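Local coordinates for periplasmic sugar-binding protein (Chloroflexus aurantiacus, PDB 4RXU) that binds D-glucose in the cleft between its two lobes and probably delivers sugars to an ABC-type transporter, at residues A[47-50]-A[51-55]; A[114-118]-A[119-123]; A[171-174]-A[175-179]; A[205-208]-A[209-212]; A[284-288]-A[289-293]. One frame throughout, in Å; residues are numbered along the deposited sequence.

Interaction 1: A[47-50]-A[51-55]; sequences QDET and RFREA
E49 and R53, one helical turn apart, run side by side and close an i to i+4 salt bridge: R53 NH2 gives its N-H to E49 OE2 over 3.0 Å, nearly straight at 170°. The carboxylate oxygen sits at the edge of the guanidinium, close to its plane, and is approached on its anti side, while the two flat groups are turned 53° against each other. E49 reaches this place with CG anti to its backbone N (chi1 -177°) and the rest of its chain extended. With an alanine at E49 the R53 guanidinium would probably lose its charged mate and be freer to swing.

Beneath the side chains the carbonyls of Q47, D48, E49 and T50 are each taken by the amide four residues on, the D48 O to F52 N bond being 2.7 Å. This is regular alpha-helix, part of helix 44-59 in the beta-alpha-beta unit that links the parallel strands 29-37 and 61-67 of one lobe.

On another side a water joins two chains, donating to Q47 OE1 at 2.8 Å and accepting from R51 NE; Y357 adds its hydroxyl to Q47 OE1 and its carbonyl to R51 NH2, while E280 and the D278 carbonyl take Q47 NE2. The D48 carboxylate is shared between R44 and Y117. T50 OG1 turns back to the I46 carbonyl, whereas the T50 methyl CG2 lies 3.4 Å from E54 OE2.

Interaction 2: A[114-118]-A[119-123]; sequences VISYD and RLIRE. With BGC (beta-D-glucopyranose), chain C.
S116 OG is gripped twice within the turn that follows its strand. It donates to R119 O at 2.7 Å, in the carbonyl plane and on a lone pair, and it accepts from I121 N at 3.0 Å. With OG anti to the backbone N (chi1 -162°), the hydroxyl projects into the bend, where one buried oxygen serves a backbone acceptor and a backbone donor of the returning chain. I121 CG1 packs against the same oxygen. A weak bond, R119 N to Y117 O, spans the corner itself, and D118 sits there with a positive phi of 70°.

The corner delivers two neighbouring side chains to beta-D-glucopyranose. D118 OD2 accepts from the sugar O2 at 2.7 Å, while D118 OD1 is held by R44. R119, extended from CG to NE, brings its guanidinium edge-on to the anomeric end of the ring: R119 NE donates to O1 of the glucose over 3.0 Å, and R119 NH2 donates to O5 over 3.0 Å, both at 169°. Its other N-H groups are engaged by E42 and by the P94 carbonyl, so the guanidinium's rotation is probably well fixed before the sugar is counted. Binding residues set on a loop beyond the C-terminal end of a parallel strand, here 113-117, are typical of the sugar cleft in type I periplasmic binding proteins.

Interaction 3: A[171-174]-A[175-179]; sequences LFFE and GAWKV
Helix 167-185, the connection of a beta-alpha-beta unit between strands 155-159 and 189-191, carries two i to i+4 side-chain pairs on adjoining faces. The first is aromatic. F173 and W177 lie side by side and point the same way, each with CG anti to its backbone N (F173 chi1 -174°), and the nearest atoms are F173 CZ and W177 CE3 at 3.7 Å. The phenyl ring and the six-membered ring of the indole are near parallel, at 23°, yet slid so far apart, with centroids 5.8 Å from each other, that they scarcely overlap; the contact is one of neighbouring ring atoms. W177 NE1 spends its N-H on the K203 carbonyl.

The second pair is ionic. K178 NZ donates to E174 OE2 at 3.1 Å, reaching the oxygen on its anti side and 29° out of the carboxylate plane. Both chains are extended beyond CG, and K178 CE runs 4.0 Å from E174 CG. A leucine in place of K178 would probably leave the E174 carboxylate without its ammonium mate. Along the backbone the usual helical bonds continue, among them W177 N to F173 O at 2.8 Å.

F172 points to a different side and touches the bound glucose. L171 and V179 rest on helix 135-148, while F173 and E174 meet helix 208-218.

Interaction 4: A[205-208]-A[209-212]; sequences DLTR and DEMA
T207 and E210 exchange bonds in a capping box at the start of helix 208-218, where T207 is the N-cap. T207 OG1 accepts from E210 N at 3.0 Å, and in return the E210 side chain reaches back so that OE1 accepts from T207 N at 2.9 Å, along an almost straight N-H (170°). The amide meets that carboxylate oxygen from above its plane, 35° out of it. The threonine hydroxyl lies between its own backbone N and carbonyl carbon (chi1 68°), which turns it toward the first turn of the helix. A donor that the helix itself cannot satisfy is thereby paired, as is the T207 amide just ahead of it. E210 keeps a second partner, K203, which forms a salt bridge with OE2; that lysine and the nearby helix N-terminus would probably stabilise the carboxylate's negative charge.

The close-packed side is apolar. L206 lies across M211, its CB 3.7 Å from M211 CG and its CD1 nearly as close, and this pair faces helix 167-185, with L206 on W177 and M211 on E174.

Toward solvent the contact is sparser. D209 is exposed, and its carboxylate stands well apart from the R208 side chain, with R208 NE and D209 OD1 5.7 Å from each other. R208 extends elsewhere, to a cation-pi contact with F170. Within the helix the first backbone bonds follow directly, with M211 N reaching T207 O at 2.8 Å.

Interaction 5: A[284-288]-A[289-293]; sequences VQYII and DGRQS
R291 lies across the ring of Y286, its CD 4.3 Å from the ring centroid and 3° from the normal, a CH-pi contact over the face. The arginine chain bends at chi3, which carries its guanidinium on over the phenol end, and the two planes stand 39° apart. R291 NH1 comes within 3.4 Å of Y286 CZ, while the Y286 hydroxyl itself bonds to D261 of helix 253-264. At the edge of the same ring lies Q292 CB, which also packs on Y286 CB; the glutamine chain then runs out extended past I287 CG1, and its amide is occupied by S283, M294 and D253.

On another side of the turn Q285 and D289 cross with their amide and carboxylate planes 40° apart. Q285 NE2 donates to D289 OD1 at 3.2 Å, from above the carboxylate plane, with a weak second reach to OD2. The bend of Q285 at chi2 folds its amide back over the helix end, where its OE1 meets T364 N.

The backbone closes between these side chains. A water donates to both I287 O and Q292 O, and I287 CA makes a further C-H...O contact with Q292 O. With G290 at positive phi, the two backbone bonds R291 N to Y286 O at 2.8 Å and G290 N to I287 O at 3.2 Å make a Schellman motif, the characteristic C-terminal cap of an alpha-helix, here ending helix 281-288 and turning the chain toward strand 295-298.

How the interactions relate
Glucose is the reference point for the set. Interaction 2 binds it directly through D118 and R119, and interaction 3 adds F172, whose side chain is about 4 Å from the sugar at its nearest atoms. Interaction 1 meets interaction 2 at Y117, next to D118 in the chain: D48 OD2 lies 2.7 Å from Y117 OH, a probable hydrogen bond, and F52 packs on the same tyrosine. Interactions 3 and 4, centres 11 Å apart, pack helix 167-185 against helix 208-218 and the loop before it, through F173 on M211 and W177 on L206. R122 and R208 bring interactions 2 and 4 into touch. Interaction 5 stands apart, about 8 Å from interaction 1 at the nearest atoms.

Interaction 1: A[47-50]-A[51-55]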
# COMPACT_ATOMS: atom_id res chain seq x y z
N GLN A 47 3.31 2.95 -11.53
CA GLN A 47 3.19 4.37 -11.21
C GLN A 47 4.56 4.92 -10.80
O GLN A 47 5.05 5.92 -11.33
CB GLN A 47 2.18 4.64 -10.12
CG GLN A 47 0.73 4.27 -10.43
CD GLN A 47 -0.22 5.03 -9.52
OE1 GLN A 47 -0.14 6.28 -9.42
NE2 GLN A 47 -1.10 4.31 -8.83
N ASP A 48 5.21 4.25 -9.84
CA ASP A 48 6.52 4.74 -9.41
C ASP A 48 7.54 4.74 -10.54
O ASP A 48 8.30 5.68 -10.66
CB ASP A 48 7.06 3.95 -8.22
CG ASP A 48 6.10 3.96 -7.06
OD1 ASP A 48 5.03 3.33 -7.22
OD2 ASP A 48 6.40 4.61 -6.03
N GLU A 49 7.57 3.69 -11.36
CA GLU A 49 8.46 3.65 -12.52
C GLU A 49 8.26 4.88 -13.41
O GLU A 49 9.21 5.58 -13.75
CB GLU A 49 8.25 2.37 -13.36
CG GLU A 49 9.21 2.25 -14.53
CD GLU A 49 8.87 1.09 -15.43
OE1 GLU A 49 7.67 0.76 -15.53
OE2 GLU A 49 9.78 0.53 -16.04
N THR A 50 7.01 5.15 -13.74
CA THR A 50 6.64 6.30 -14.57
C THR A 50 7.04 7.61 -13.96
O THR A 50 7.67 8.45 -14.60
CB THR A 50 5.12 6.30 -14.84
OG1 THR A 50 4.80 5.17 -15.67
CG2 THR A 50 4.69 7.66 -15.52
N ARG A 51 6.73 7.76 -12.67
CA ARG A 51 7.01 8.99 -11.98
C ARG A 51 8.52 9.20 -11.77
O ARG A 51 9.00 10.35 -11.86
CB ARG A 51 6.27 9.06 -10.66
CG ARG A 51 4.75 8.96 -10.78
CD ARG A 51 4.16 10.12 -11.52
NE ARG A 51 2.70 10.01 -11.58
CZ ARG A 51 1.91 10.97 -12.04
NH1 ARG A 51 2.44 12.11 -12.46
NH2 ARG A 51 0.61 10.78 -12.09
N PHE A 52 9.26 8.10 -11.52
CA PHE A 52 10.70 8.21 -11.43
C PHE A 52 11.28 8.71 -12.74
O PHE A 52 12.08 9.65 -12.77
CB PHE A 52 11.38 6.88 -11.05
CG PHE A 52 11.55 6.70 -9.56
CD1 PHE A 52 12.30 7.59 -8.81
CD2 PHE A 52 10.97 5.62 -8.91
CE1 PHE A 52 12.46 7.42 -7.45
CE2 PHE A 52 11.15 5.44 -7.55
CZ PHE A 52 11.89 6.33 -6.82
N ARG A 53 10.88 8.05 -13.83
CA ARG A 53 11.39 8.41 -15.16
C ARG A 53 11.08 9.86 -15.49
O ARG A 53 11.95 10.59 -15.97
CB ARG A 53 10.82 7.49 -16.23
CG ARG A 53 11.51 6.13 -16.19
CD ARG A 53 11.13 5.24 -17.36
NE ARG A 53 11.29 3.82 -17.04
CZ ARG A 53 12.45 3.19 -16.81
NH1 ARG A 53 13.61 3.84 -16.85
NH2 ARG A 53 12.45 1.89 -16.51
N GLU A 54 9.86 10.30 -15.20
CA GLU A 54 9.51 11.72 -15.43
C GLU A 54 10.39 12.67 -14.61
O GLU A 54 10.88 13.67 -15.11
CB GLU A 54 8.03 11.97 -15.16
CG GLU A 54 7.15 11.28 -16.22
CD GLU A 54 5.67 11.21 -15.86
OE1 GLU A 54 5.30 11.54 -14.72
OE2 GLU A 54 4.88 10.80 -16.74
N ALA A 55 10.59 12.35 -13.34
CA ALA A 55 11.37 13.24 -12.45
C ALA A 55 12.83 13.25 -12.84
O ALA A 55 13.48 14.30 -12.83
CB ALA A 55 11.20 12.82 -10.98
O HOH W 1 0.91 7.86 -11.46

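Interaction 2: A[114-118]-A[119-123]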
# COMPACT_ATOMS: atom_id res chain seq x y z
N VAL A 114 21.39 3.24 2.12
CA VAL A 114 20.19 2.45 1.87
C VAL A 114 18.94 3.26 2.24
O VAL A 114 18.68 3.57 3.42
CB VAL A 114 20.18 1.13 2.67
CG1 VAL A 114 18.89 0.36 2.41
CG2 VAL A 114 21.36 0.28 2.25
N ILE A 115 18.18 3.62 1.20
CA ILE A 115 16.90 4.29 1.36
C ILE A 115 15.83 3.25 1.03
O ILE A 115 15.61 2.87 -0.12
CB ILE A 115 16.76 5.48 0.40
CG1 ILE A 115 17.89 6.49 0.60
CG2 ILE A 115 15.38 6.12 0.56
CD1 ILE A 115 17.85 7.69 -0.33
N SER A 116 15.16 2.77 2.07
CA SER A 116 14.03 1.87 1.87
C SER A 116 12.88 2.76 1.33
O SER A 116 12.68 3.87 1.80
CB SER A 116 13.68 1.22 3.20
OG SER A 116 12.90 0.04 3.07
N TYR A 117 12.19 2.26 0.31
CA TYR A 117 11.27 3.05 -0.48
C TYR A 117 9.90 2.40 -0.47
O TYR A 117 9.74 1.27 -0.90
CB TYR A 117 11.78 3.15 -1.91
CG TYR A 117 10.89 3.99 -2.81
CD1 TYR A 117 10.91 5.36 -2.77
CD2 TYR A 117 10.02 3.38 -3.69
CE1 TYR A 117 10.07 6.11 -3.58
CE2 TYR A 117 9.21 4.11 -4.52
CZ TYR A 117 9.23 5.48 -4.45
OH TYR A 117 8.39 6.20 -5.27
N ASP A 118 8.93 3.16 0.04
CA ASP A 118 7.53 2.77 0.19
C ASP A 118 7.32 1.70 1.24
O ASP A 118 6.51 1.87 2.14
CB ASP A 118 6.86 2.35 -1.11
CG ASP A 118 5.38 2.27 -0.94
OD1 ASP A 118 4.73 3.34 -1.05
OD2 ASP A 118 4.86 1.16 -0.63
N ARG A 119 8.01 0.57 1.08
CA ARG A 119 7.96 -0.56 2.01
C ARG A 119 9.25 -0.61 2.77
O ARG A 119 10.31 -0.22 2.25
CB ARG A 119 7.82 -1.88 1.27
CG ARG A 119 6.56 -2.01 0.47
CD ARG A 119 6.59 -3.28 -0.34
NE ARG A 119 5.35 -3.51 -1.04
CZ ARG A 119 5.15 -4.48 -1.92
NH1 ARG A 119 6.15 -5.28 -2.26
NH2 ARG A 119 3.96 -4.62 -2.47
N LEU A 120 9.16 -1.08 4.01
CA LEU A 120 10.28 -1.11 4.92
C LEU A 120 11.03 -2.44 4.90
O LEU A 120 10.45 -3.51 5.06
CB LEU A 120 9.75 -0.83 6.33
CG LEU A 120 10.77 -0.62 7.45
CD1 LEU A 120 11.75 0.49 7.13
CD2 LEU A 120 10.03 -0.38 8.76
N ILE A 121 12.35 -2.37 4.72
CA ILE A 121 13.23 -3.51 4.95
C ILE A 121 13.34 -3.72 6.45
O ILE A 121 13.59 -2.78 7.20
CB ILE A 121 14.63 -3.27 4.36
CG1 ILE A 121 14.51 -3.21 2.84
CG2 ILE A 121 15.58 -4.38 4.78
CD1 ILE A 121 15.79 -2.93 2.09
N ARG A 122 13.17 -4.97 6.87
CA ARG A 122 13.11 -5.33 8.28
C ARG A 122 14.28 -6.14 8.78
O ARG A 122 15.01 -6.73 8.00
CB ARG A 122 11.81 -6.08 8.55
CG ARG A 122 10.59 -5.21 8.38
CD ARG A 122 9.33 -5.97 8.74
NE ARG A 122 9.14 -6.04 10.20
CZ ARG A 122 9.28 -7.10 10.97
NH1 ARG A 122 9.62 -8.29 10.47
NH2 ARG A 122 9.06 -6.96 12.28
N GLU A 123 14.43 -6.11 10.10
CA GLU A 123 15.32 -7.04 10.85
C GLU A 123 16.79 -6.82 10.52
O GLU A 123 17.61 -7.75 10.46
CB GLU A 123 14.91 -8.49 10.63
CG GLU A 123 13.50 -8.84 11.09
CD GLU A 123 13.17 -8.48 12.53
OE1 GLU A 123 14.07 -8.21 13.35
OE2 GLU A 123 11.97 -8.49 12.87
C2 BGC C . 1.94 -0.20 -1.50
C3 BGC C . 0.55 -0.03 -2.07
C4 BGC C . 0.31 -1.11 -3.12
C5 BGC C . 0.61 -2.50 -2.55
C6 BGC C . 0.55 -3.60 -3.59
C1 BGC C . 1.94 -1.59 -0.89
O1 BGC C . 3.06 -1.85 -0.10
O2 BGC C . 2.17 0.81 -0.51
O3 BGC C . 0.46 1.27 -2.65
O4 BGC C . -1.09 -1.11 -3.46
O5 BGC C . 1.90 -2.53 -1.97
O6 BGC C . 1.31 -3.28 -4.76

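Interaction 3: A[171-174]-A[175-179]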
# COMPACT_ATOMS: atom_id res chain seq x y z
N LEU A 171 0.73 -2.57 8.46
CA LEU A 171 0.42 -1.17 8.83
C LEU A 171 -0.98 -0.77 8.36
O LEU A 171 -1.75 -0.16 9.11
CB LEU A 171 1.46 -0.18 8.28
CG LEU A 171 2.87 -0.39 8.86
CD1 LEU A 171 3.94 0.45 8.15
CD2 LEU A 171 2.85 -0.09 10.35
N PHE A 172 -1.33 -1.12 7.14
CA PHE A 172 -2.66 -0.79 6.65
C PHE A 172 -3.71 -1.51 7.50
O PHE A 172 -4.75 -0.96 7.81
CB PHE A 172 -2.87 -1.22 5.21
CG PHE A 172 -1.92 -0.63 4.22
CD1 PHE A 172 -1.52 0.70 4.25
CD2 PHE A 172 -1.48 -1.42 3.18
CE1 PHE A 172 -0.63 1.20 3.29
CE2 PHE A 172 -0.64 -0.93 2.22
CZ PHE A 172 -0.20 0.37 2.27
N PHE A 173 -3.44 -2.77 7.84
CA PHE A 173 -4.41 -3.51 8.61
C PHE A 173 -4.53 -2.90 10.03
O PHE A 173 -5.64 -2.75 10.57
CB PHE A 173 -4.07 -4.98 8.73
CG PHE A 173 -5.16 -5.74 9.40
CD1 PHE A 173 -6.29 -6.11 8.71
CD2 PHE A 173 -5.09 -5.98 10.77
CE1 PHE A 173 -7.33 -6.76 9.36
CE2 PHE A 173 -6.10 -6.63 11.41
CZ PHE A 173 -7.23 -6.99 10.72
N GLU A 174 -3.40 -2.59 10.64
CA GLU A 174 -3.44 -2.01 11.98
C GLU A 174 -4.25 -0.71 11.97
O GLU A 174 -5.06 -0.47 12.87
CB GLU A 174 -2.03 -1.74 12.52
CG GLU A 174 -2.03 -1.06 13.88
CD GLU A 174 -0.65 -0.77 14.43
OE1 GLU A 174 0.36 -1.31 13.92
OE2 GLU A 174 -0.56 -0.00 15.42
N GLY A 175 -3.97 0.17 11.02
CA GLY A 175 -4.65 1.47 10.98
C GLY A 175 -6.15 1.29 10.89
O GLY A 175 -6.97 1.99 11.58
N ALA A 176 -6.55 0.32 10.07
CA ALA A 176 -7.98 0.02 9.92
C ALA A 176 -8.57 -0.62 11.17
O ALA A 176 -9.66 -0.26 11.62
CB ALA A 176 -8.21 -0.90 8.72
N TRP A 177 -7.85 -1.58 11.72
CA TRP A 177 -8.33 -2.32 12.89
C TRP A 177 -8.59 -1.38 14.06
O TRP A 177 -9.55 -1.56 14.83
CB TRP A 177 -7.30 -3.35 13.32
CG TRP A 177 -7.76 -4.22 14.47
CD1 TRP A 177 -7.35 -4.14 15.76
CD2 TRP A 177 -8.74 -5.28 14.41
NE1 TRP A 177 -8.00 -5.10 16.52
CE2 TRP A 177 -8.84 -5.83 15.71
CE3 TRP A 177 -9.51 -5.85 13.39
CZ2 TRP A 177 -9.70 -6.90 16.02
CZ3 TRP A 177 -10.35 -6.92 13.68
CH2 TRP A 177 -10.44 -7.43 14.99
N LYS A 178 -7.72 -0.39 14.21
CA LYS A 178 -7.85 0.52 15.35
C LYS A 178 -9.03 1.46 15.23
O LYS A 178 -9.39 2.10 16.21
CB LYS A 178 -6.52 1.20 15.67
CG LYS A 178 -5.48 0.13 16.02
CD LYS A 178 -4.38 0.67 16.85
CE LYS A 178 -3.56 -0.39 17.53
NZ LYS A 178 -2.31 0.30 17.96
N VAL A 179 -9.64 1.52 14.04
CA VAL A 179 -10.92 2.19 13.85
C VAL A 179 -12.09 1.20 13.88
O VAL A 179 -13.14 1.47 14.47
CB VAL A 179 -10.91 2.98 12.52
CG1 VAL A 179 -12.30 3.48 12.13
CG2 VAL A 179 -9.93 4.15 12.61

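Interaction 4: A[205-208]-A[209-212]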
# COMPACT_ATOMS: atom_id res chain seq x y z
N ASP A 205 -5.25 -3.68 20.60
CA ASP A 205 -3.80 -3.73 20.29
C ASP A 205 -3.35 -5.13 19.99
O ASP A 205 -2.92 -5.87 20.86
CB ASP A 205 -2.98 -3.26 21.48
CG ASP A 205 -3.13 -1.82 21.74
OD1 ASP A 205 -3.85 -1.16 20.97
OD2 ASP A 205 -2.54 -1.36 22.72
N LEU A 206 -3.45 -5.50 18.73
CA LEU A 206 -3.03 -6.81 18.30
C LEU A 206 -1.51 -6.90 18.19
O LEU A 206 -0.81 -5.98 17.75
CB LEU A 206 -3.62 -7.13 16.94
CG LEU A 206 -5.13 -7.07 16.84
CD1 LEU A 206 -5.54 -7.43 15.42
CD2 LEU A 206 -5.78 -8.00 17.85
N THR A 207 -0.99 -8.06 18.55
CA THR A 207 0.41 -8.33 18.27
C THR A 207 0.58 -8.61 16.77
O THR A 207 -0.39 -8.89 16.03
CB THR A 207 0.93 -9.55 19.05
OG1 THR A 207 0.30 -10.72 18.55
CG2 THR A 207 0.69 -9.43 20.57
N ARG A 208 1.82 -8.60 16.31
CA ARG A 208 2.08 -8.91 14.92
C ARG A 208 1.64 -10.33 14.57
O ARG A 208 1.08 -10.56 13.52
CB ARG A 208 3.56 -8.73 14.61
CG ARG A 208 3.88 -8.93 13.13
CD ARG A 208 5.35 -8.67 12.83
NE ARG A 208 5.72 -9.36 11.62
CZ ARG A 208 5.87 -8.80 10.43
NH1 ARG A 208 5.70 -7.48 10.26
NH2 ARG A 208 6.19 -9.58 9.42
N ASP A 209 1.88 -11.27 15.47
CA ASP A 209 1.50 -12.67 15.24
C ASP A 209 -0.02 -12.81 15.19
O ASP A 209 -0.57 -13.61 14.42
CB ASP A 209 2.05 -13.56 16.36
CG ASP A 209 3.49 -13.92 16.18
OD1 ASP A 209 4.11 -13.48 15.20
OD2 ASP A 209 4.02 -14.63 17.06
N GLU A 210 -0.72 -12.04 16.04
CA GLU A 210 -2.18 -12.05 15.98
C GLU A 210 -2.70 -11.45 14.68
O GLU A 210 -3.56 -12.05 14.02
CB GLU A 210 -2.80 -11.32 17.17
CG GLU A 210 -2.63 -12.06 18.47
CD GLU A 210 -2.87 -11.21 19.72
OE1 GLU A 210 -2.84 -9.96 19.63
OE2 GLU A 210 -3.03 -11.82 20.82
N MET A 211 -2.16 -10.29 14.29
CA MET A 211 -2.55 -9.69 13.01
C MET A 211 -2.27 -10.68 11.87
O MET A 211 -3.06 -10.81 10.93
CB MET A 211 -1.80 -8.41 12.71
CG MET A 211 -2.23 -7.19 13.48
SD MET A 211 -1.54 -5.65 12.80
CE MET A 211 -0.10 -5.57 13.85
N ALA A 212 -1.15 -11.39 11.96
CA ALA A 212 -0.75 -12.30 10.90
C ALA A 212 -1.75 -13.44 10.73
O ALA A 212 -1.91 -13.94 9.65
CB ALA A 212 0.64 -12.83 11.15

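Interaction 5: A[284-288]-A[289-293]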
# COMPACT_ATOMS: atom_id res chain seq x y z
N VAL A 284 -10.35 4.85 -10.31
CA VAL A 284 -10.94 6.19 -10.42
C VAL A 284 -12.22 6.09 -11.25
O VAL A 284 -13.26 6.66 -10.89
CB VAL A 284 -9.96 7.21 -11.04
CG1 VAL A 284 -10.62 8.57 -11.23
CG2 VAL A 284 -8.75 7.36 -10.13
N GLN A 285 -12.16 5.31 -12.34
CA GLN A 285 -13.36 5.15 -13.16
C GLN A 285 -14.45 4.42 -12.39
O GLN A 285 -15.61 4.80 -12.47
CB GLN A 285 -13.03 4.44 -14.46
CG GLN A 285 -14.13 4.59 -15.51
CD GLN A 285 -14.43 6.04 -15.88
OE1 GLN A 285 -13.56 6.74 -16.37
NE2 GLN A 285 -15.66 6.51 -15.59
N TYR A 286 -14.11 3.34 -11.69
CA TYR A 286 -15.12 2.71 -10.81
C TYR A 286 -15.74 3.69 -9.84
O TYR A 286 -16.94 3.62 -9.59
CB TYR A 286 -14.56 1.54 -10.01
CG TYR A 286 -14.65 0.17 -10.66
CD1 TYR A 286 -14.50 -0.02 -12.03
CD2 TYR A 286 -14.82 -0.98 -9.87
CE1 TYR A 286 -14.57 -1.29 -12.59
CE2 TYR A 286 -14.87 -2.25 -10.42
CZ TYR A 286 -14.77 -2.41 -11.78
OH TYR A 286 -14.82 -3.66 -12.30
N ILE A 287 -14.94 4.57 -9.26
CA ILE A 287 -15.46 5.56 -8.30
C ILE A 287 -16.44 6.49 -9.01
O ILE A 287 -17.56 6.70 -8.53
CB ILE A 287 -14.35 6.35 -7.61
CG1 ILE A 287 -13.59 5.41 -6.66
CG2 ILE A 287 -14.92 7.53 -6.84
CD1 ILE A 287 -12.29 5.97 -6.15
N ILE A 288 -16.05 6.98 -10.17
CA ILE A 288 -16.95 7.83 -10.97
C ILE A 288 -18.28 7.12 -11.23
O ILE A 288 -19.37 7.71 -11.07
CB ILE A 288 -16.29 8.24 -12.31
CG1 ILE A 288 -15.12 9.18 -12.05
CG2 ILE A 288 -17.34 8.88 -13.22
CD1 ILE A 288 -14.22 9.40 -13.23
N ASP A 289 -18.18 5.84 -11.60
CA ASP A 289 -19.32 5.04 -12.03
C ASP A 289 -20.09 4.39 -10.89
O ASP A 289 -21.05 3.65 -11.15
CB ASP A 289 -18.87 3.95 -12.98
CG ASP A 289 -18.34 4.48 -14.31
OD1 ASP A 289 -18.59 5.64 -14.67
OD2 ASP A 289 -17.66 3.71 -15.01
N GLY A 290 -19.70 4.65 -9.65
CA GLY A 290 -20.43 4.14 -8.50
C GLY A 290 -20.18 2.68 -8.16
O GLY A 290 -21.02 2.05 -7.53
N ARG A 291 -19.04 2.17 -8.56
CA ARG A 291 -18.70 0.74 -8.36
C ARG A 291 -17.65 0.53 -7.29
O ARG A 291 -17.50 -0.58 -6.81
CB ARG A 291 -18.22 0.09 -9.65
CG ARG A 291 -19.19 0.22 -10.82
CD ARG A 291 -18.90 -0.80 -11.88
NE ARG A 291 -19.30 -2.09 -11.34
CZ ARG A 291 -18.83 -3.26 -11.72
NH1 ARG A 291 -17.91 -3.35 -12.67
NH2 ARG A 291 -19.29 -4.35 -11.13
N GLN A 292 -16.94 1.60 -6.91
CA GLN A 292 -16.02 1.57 -5.79
C GLN A 292 -16.27 2.85 -5.03
O GLN A 292 -16.53 3.87 -5.62
CB GLN A 292 -14.58 1.51 -6.31
CG GLN A 292 -13.50 1.65 -5.23
CD GLN A 292 -12.08 1.44 -5.76
OE1 GLN A 292 -11.85 0.73 -6.75
NE2 GLN A 292 -11.10 1.98 -5.03
N SER A 293 -16.23 2.80 -3.72
CA SER A 293 -16.69 3.94 -2.91
C SER A 293 -15.64 5.02 -2.73
O SER A 293 -15.92 6.21 -2.74
CB SER A 293 -17.16 3.46 -1.51
OG SER A 293 -18.05 2.39 -1.63
O HOH W 2 -18.53 6.14 -6.03